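Local structure of extracellular solute-binding protein family 5 (Brucella melitensis, 4ONY) at residues M21-L27 against E94-Y99; P150-R154 against L184-M189. The protein probably captures a peptide or similar solute in the periplasm and delivers it to an ABC transporter for uptake. One frame throughout, in Å; residues are numbered along the deposited sequence.

Interaction 1 (M21-L27 against E94-Y99)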
loop_
_atom_site.group_PDB
_atom_site.type_symbol
_atom_site.label_atom_id
_atom_site.label_comp_id
_atom_site.label_asym_id
_atom_site.label_seq_id
_atom_site.Cartn_x
_atom_site.Cartn_y
_atom_site.Cartn_z
ATOM N N MET A 21 15.354 7.760 2.698
ATOM C CA MET A 21 15.409 7.623 1.243
ATOM C C MET A 21 15.823 8.945 0.589
ATOM O O MET A 21 16.746 8.960 -0.237
ATOM C CB MET A 21 14.086 7.135 0.667
ATOM C CG MET A 21 14.012 7.171 -0.863
ATOM S SD MET A 21 15.251 6.060 -1.589
ATOM C CE MET A 21 15.079 6.473 -3.322
ATOM N N HIS A 22 15.182 10.038 1.005
ATOM C CA HIS A 22 15.463 11.375 0.480
ATOM C C HIS A 22 16.154 12.333 1.465
ATOM O O HIS A 22 16.188 13.549 1.238
ATOM C CB HIS A 22 14.192 11.989 -0.074
ATOM C CG HIS A 22 13.673 11.264 -1.283
ATOM N ND1 HIS A 22 12.479 10.592 -1.273
ATOM C CD2 HIS A 22 14.225 11.032 -2.504
ATOM C CE1 HIS A 22 12.290 10.002 -2.436
ATOM N NE2 HIS A 22 13.332 10.248 -3.203
ATOM N N GLY A 23 16.760 11.801 2.527
ATOM C CA GLY A 23 17.616 12.611 3.383
ATOM C C GLY A 23 16.880 13.236 4.543
ATOM O O GLY A 23 17.527 13.677 5.470
ATOM N N ASP A 24 15.551 13.223 4.544
ATOM C CA ASP A 24 14.760 13.841 5.631
ATOM C C ASP A 24 14.656 12.888 6.852
ATOM O O ASP A 24 14.076 11.812 6.760
ATOM C CB ASP A 24 13.358 14.227 5.122
ATOM C CG ASP A 24 12.615 13.042 4.467
ATOM O OD1 ASP A 24 13.189 12.404 3.557
ATOM O OD2 ASP A 24 11.453 12.749 4.874
ATOM N N VAL A 25 15.229 13.291 7.980
ATOM C CA VAL A 25 15.234 12.499 9.212
ATOM C C VAL A 25 14.603 13.328 10.308
ATOM O O VAL A 25 15.181 14.282 10.794
ATOM C CB VAL A 25 16.660 12.095 9.587
ATOM C CG1 VAL A 25 16.693 11.328 10.931
ATOM C CG2 VAL A 25 17.249 11.195 8.486
ATOM N N ALA A 26 13.409 12.935 10.723
ATOM C CA ALA A 26 12.660 13.701 11.691
ATOM C C ALA A 26 13.239 13.641 13.110
ATOM O O ALA A 26 13.121 14.599 13.849
ATOM C CB ALA A 26 11.188 13.230 11.700
ATOM N N LEU A 27 13.839 12.517 13.507
ATOM C CA LEU A 27 14.240 12.353 14.917
ATOM C C LEU A 27 15.705 12.641 15.078
ATOM O O LEU A 27 16.491 12.213 14.267
ATOM C CB LEU A 27 13.947 10.928 15.367
ATOM C CG LEU A 27 12.508 10.424 15.234
ATOM C CD1 LEU A 27 12.348 8.986 15.772
ATOM C CD2 LEU A 27 11.548 11.353 15.964
ATOM N N GLU A 94 7.005 8.837 9.201
ATOM C CA GLU A 94 7.754 9.534 8.154
ATOM C C GLU A 94 7.543 8.847 6.811
ATOM O O GLU A 94 7.227 7.688 6.785
ATOM C CB GLU A 94 9.272 9.550 8.471
ATOM C CG GLU A 94 9.586 10.203 9.799
ATOM C CD GLU A 94 11.081 10.231 10.116
ATOM O OE1 GLU A 94 11.848 10.756 9.249
ATOM O OE2 GLU A 94 11.437 9.743 11.243
ATOM N N PRO A 95 7.736 9.570 5.696
ATOM C CA PRO A 95 7.550 8.925 4.405
ATOM C C PRO A 95 8.405 7.648 4.183
ATOM O O PRO A 95 7.852 6.598 3.821
ATOM C CB PRO A 95 7.941 10.019 3.405
ATOM C CG PRO A 95 7.626 11.314 4.132
ATOM C CD PRO A 95 8.023 11.015 5.563
ATOM N N PHE A 96 9.708 7.747 4.412
ATOM C CA PHE A 96 10.598 6.610 4.222
ATOM C C PHE A 96 11.923 6.847 4.962
ATOM O O PHE A 96 12.954 7.186 4.353
ATOM C CB PHE A 96 10.847 6.393 2.721
ATOM C CG PHE A 96 11.380 5.018 2.349
ATOM C CD1 PHE A 96 11.743 4.051 3.312
ATOM C CD2 PHE A 96 11.493 4.663 1.000
ATOM C CE1 PHE A 96 12.222 2.783 2.902
ATOM C CE2 PHE A 96 11.957 3.410 0.617
ATOM C CZ PHE A 96 12.299 2.475 1.561
ATOM N N THR A 97 11.878 6.634 6.273
ATOM C CA THR A 97 13.051 6.711 7.139
ATOM C C THR A 97 13.138 5.457 8.021
ATOM O O THR A 97 12.146 5.023 8.602
ATOM C CB THR A 97 13.003 7.933 8.032
ATOM O OG1 THR A 97 12.898 9.122 7.225
ATOM C CG2 THR A 97 14.298 8.026 8.906
ATOM N N LEU A 98 14.343 4.911 8.097
ATOM C CA LEU A 98 14.689 3.765 8.939
ATOM C C LEU A 98 15.568 4.177 10.108
ATOM O O LEU A 98 16.439 5.040 9.950
ATOM C CB LEU A 98 15.467 2.771 8.098
ATOM C CG LEU A 98 14.828 2.335 6.752
ATOM C CD1 LEU A 98 15.762 1.430 5.984
ATOM C CD2 LEU A 98 13.525 1.609 7.020
ATOM N N TYR A 99 15.366 3.558 11.271
ATOM C CA TYR A 99 16.181 3.793 12.466
ATOM C C TYR A 99 16.813 2.471 12.918
ATOM O O TYR A 99 16.470 1.388 12.397
ATOM C CB TYR A 99 15.341 4.428 13.598
ATOM C CG TYR A 99 14.894 5.826 13.263
ATOM C CD1 TYR A 99 15.722 6.897 13.496
ATOM C CD2 TYR A 99 13.649 6.067 12.632
ATOM C CE1 TYR A 99 15.373 8.197 13.121
ATOM C CE2 TYR A 99 13.281 7.334 12.274
ATOM C CZ TYR A 99 14.163 8.412 12.494
ATOM O OH TYR A 99 13.841 9.722 12.129
HETATM O O HOH W 1 12.726 9.778 2.704
HETATM O O HOH W 2 11.007 12.792 7.638
HETATM O O HOH W 3 11.119 9.949 5.220
#

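Interaction 2 (P150-R154 against L184-M189)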
loop_
_atom_site.group_PDB
_atom_site.type_symbol
_atom_site.label_atom_id
_atom_site.label_comp_id
_atom_site.label_asym_id
_atom_site.label_seq_id
_atom_site.Cartn_x
_atom_site.Cartn_y
_atom_site.Cartn_z
ATOM N N PRO A 150 11.000 -11.534 -3.558
ATOM C CA PRO A 150 12.141 -10.773 -4.021
ATOM C C PRO A 150 13.407 -11.106 -3.266
ATOM O O PRO A 150 14.479 -10.599 -3.618
ATOM C CB PRO A 150 11.731 -9.318 -3.705
ATOM C CG PRO A 150 10.824 -9.432 -2.503
ATOM C CD PRO A 150 10.141 -10.768 -2.637
ATOM N N TYR A 151 13.295 -11.940 -2.237
ATOM C CA TYR A 151 14.393 -12.181 -1.344
ATOM C C TYR A 151 15.612 -12.794 -2.055
ATOM O O TYR A 151 16.755 -12.590 -1.607
ATOM C CB TYR A 151 13.969 -13.073 -0.136
ATOM C CG TYR A 151 12.762 -12.554 0.525
ATOM C CD1 TYR A 151 12.766 -11.293 1.123
ATOM C CD2 TYR A 151 11.585 -13.270 0.523
ATOM C CE1 TYR A 151 11.602 -10.755 1.664
ATOM C CE2 TYR A 151 10.453 -12.773 1.097
ATOM C CZ TYR A 151 10.452 -11.512 1.649
ATOM O OH TYR A 151 9.305 -11.010 2.244
ATOM N N ASN A 152 15.399 -13.495 -3.163
ATOM C CA ASN A 152 16.518 -14.100 -3.891
ATOM C C ASN A 152 17.103 -13.169 -4.953
ATOM O O ASN A 152 18.031 -13.553 -5.656
ATOM C CB ASN A 152 16.130 -15.422 -4.547
ATOM C CG ASN A 152 15.176 -15.242 -5.716
ATOM O OD1 ASN A 152 14.554 -14.188 -5.892
ATOM N ND2 ASN A 152 15.031 -16.282 -6.497
ATOM N N SER A 153 16.582 -11.959 -5.075
ATOM C CA SER A 153 17.061 -11.084 -6.139
ATOM C C SER A 153 18.075 -10.031 -5.667
ATOM O O SER A 153 18.612 -9.331 -6.473
ATOM C CB SER A 153 15.864 -10.410 -6.831
ATOM O OG SER A 153 15.307 -9.414 -5.983
ATOM N N ARG A 154 18.370 -9.940 -4.368
ATOM C CA ARG A 154 19.193 -8.823 -3.858
ATOM C C ARG A 154 20.646 -8.899 -4.347
ATOM O O ARG A 154 21.229 -7.865 -4.737
ATOM C CB ARG A 154 19.195 -8.795 -2.336
ATOM C CG ARG A 154 18.055 -8.026 -1.674
ATOM C CD ARG A 154 16.714 -8.275 -2.278
ATOM N NE ARG A 154 15.601 -8.024 -1.354
ATOM C CZ ARG A 154 14.556 -7.267 -1.650
ATOM N NH1 ARG A 154 14.456 -6.670 -2.826
ATOM N NH2 ARG A 154 13.592 -7.125 -0.764
ATOM N N LEU A 184 16.498 -1.270 0.785
ATOM C CA LEU A 184 15.887 -2.598 0.751
ATOM C C LEU A 184 16.765 -3.590 1.520
ATOM O O LEU A 184 16.265 -4.497 2.180
ATOM C CB LEU A 184 15.698 -3.052 -0.693
ATOM C CG LEU A 184 14.865 -2.134 -1.590
ATOM C CD1 LEU A 184 14.672 -2.708 -2.988
ATOM C CD2 LEU A 184 13.489 -1.934 -0.951
ATOM N N ILE A 185 18.089 -3.385 1.461
ATOM C CA ILE A 185 19.024 -4.170 2.254
ATOM C C ILE A 185 18.751 -3.911 3.757
ATOM O O ILE A 185 18.649 -4.854 4.578
ATOM C CB ILE A 185 20.499 -3.829 1.896
ATOM C CG1 ILE A 185 20.826 -4.178 0.452
ATOM C CG2 ILE A 185 21.456 -4.545 2.831
ATOM C CD1 ILE A 185 20.770 -5.655 0.103
ATOM N N ALA A 186 18.584 -2.633 4.089
ATOM C CA ALA A 186 18.417 -2.200 5.488
ATOM C C ALA A 186 17.069 -2.583 6.087
ATOM O O ALA A 186 16.999 -3.052 7.242
ATOM C CB ALA A 186 18.651 -0.689 5.608
ATOM N N GLY A 187 16.010 -2.458 5.293
ATOM C CA GLY A 187 14.634 -2.654 5.784
ATOM C C GLY A 187 13.760 -3.691 5.107
ATOM O O GLY A 187 12.632 -3.877 5.538
ATOM N N SER A 188 14.225 -4.346 4.047
ATOM C CA SER A 188 13.389 -5.342 3.368
ATOM C C SER A 188 14.096 -6.671 3.187
ATOM O O SER A 188 13.862 -7.385 2.209
ATOM C CB SER A 188 12.890 -4.839 1.991
ATOM O OG SER A 188 12.299 -3.552 2.136
ATOM N N MET A 189 14.959 -7.002 4.132
ATOM C CA MET A 189 15.534 -8.323 4.206
ATOM C C MET A 189 15.610 -8.707 5.679
ATOM O O MET A 189 15.928 -7.881 6.515
ATOM C CB MET A 189 16.951 -8.362 3.615
ATOM C CG MET A 189 17.019 -8.324 2.096
ATOM S SD MET A 189 16.282 -9.816 1.376
ATOM C CE MET A 189 17.749 -10.796 1.112
#

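Interaction 1 (M21-L27 against E94-Y99)
Leu27 lays its CD1 methyl over one face of the Tyr99 ring, a CH-pi contact of 4.1 Å to the ring centroid, while Val25 CG1 adds a second aliphatic touch near CE1. The phenol suits this place because its hydroxyl works as well as its ring: Tyr99 OH receives the backbone N-H of Leu27 at 3.1 Å and gives its own proton to Glu94 OE2 at 2.6 Å, in the ring plane and on the syn lone pair of the carboxylate. Glu94 is long enough to reach the backbone of the loop. Its chain, extended beyond CG (chi2 -180°), brings the carboxylate to the backbone of Ala26, whose N-H meets OE1 at 3.1 Å from above the carboxylate plane; the small alanine methyl then rests against Glu94 CD. Ala26 N-H and Tyr99 OH hold the acid through different oxygens, which should limit its rotation. Thr97 OG1 lies 3.0 Å from Asp24 O and also near Glu94 OE1, its single proton having more than one acceptor.

The Asp24 carboxylate reaches the other segment mainly through water. One water joins its OD1 to Phe96 O and the His22 N-H; another links OD2 to the Phe96 N-H and to Thr97 OG1. At the far end the N-H of Met21 points at Phe96 O, 3.0 Å away and nearly straight (172°), and Met21 CB packs on Phe96 CD2, with the sulfur in an oblique Met-aromatic contact.

Through these bonds the loop following strand 18-20 is fastened to the start of strand 97-108, which pairs with 18-20 and 88-90. Met183 of helix 181-187 packs against Met21 and Phe96, and Arg537 of helix 537-553 touches Asp24 and Pro95.

Interaction 2 (P150-R154 against L184-M189)
Arg154 and Met189 bury the most surface here, their side chains running past each other in opposite directions. A bend at chi2 (44°) turns the arginine chain back so that its guanidinium lies beside the end of helix 181-187. There Arg154 NH2 donates to the carbonyl O of Ser188, just past the last helical turn, at 3.0 Å and an angle of 147°, tilted from the carbonyl plane and from the guanidinium plane. NE points at Met189 SD, 3.3 Å away and in the guanidinium plane, a weak hydrogen bond to sulfur. Leu184 CB covers one face of the guanidinium and Pro150 O lies over the opposite face, offset toward its rim. Flexible and polarisable, methionine suits a place between an arginine and a tyrosine: with the chain bent at chi2 and chi3, Met189 SD lies in the plane of the Tyr151 ring, 3.8 Å from Tyr151 CD1, a Met-aromatic contact at the edge. Its CE also reaches Tyr151 O, and Arg154 CG packs on Met189 and on Ile185 CD1. A buried cation thus meets neutral acceptors, a carbonyl oxygen and a softer thioether sulfur, and across this contact its charge is probably eased by dipoles and polarisable sulfur.

In the fold
Starting from the N terminus, strand 18-20 leads into residues 21-27, and interaction 1 closes when the chain returns at 94-99, after strands 46-52 and 88-90. Interaction 2 opens later, at 150-154 beyond helix 133-146, and closes at 184-189 after strands 158-165 and 168-173. The two loops therefore follow in series, neither nested nor crossed. They nevertheless meet in space, with centres about 18 Å apart: Leu98 CD1 lies 3.6 Å from Ala186 CB. Helix 181-187 is the common element. It packs against the antiparallel sheet at strand 97-108 and, at its C-terminal end, receives the turn before strand 158-165.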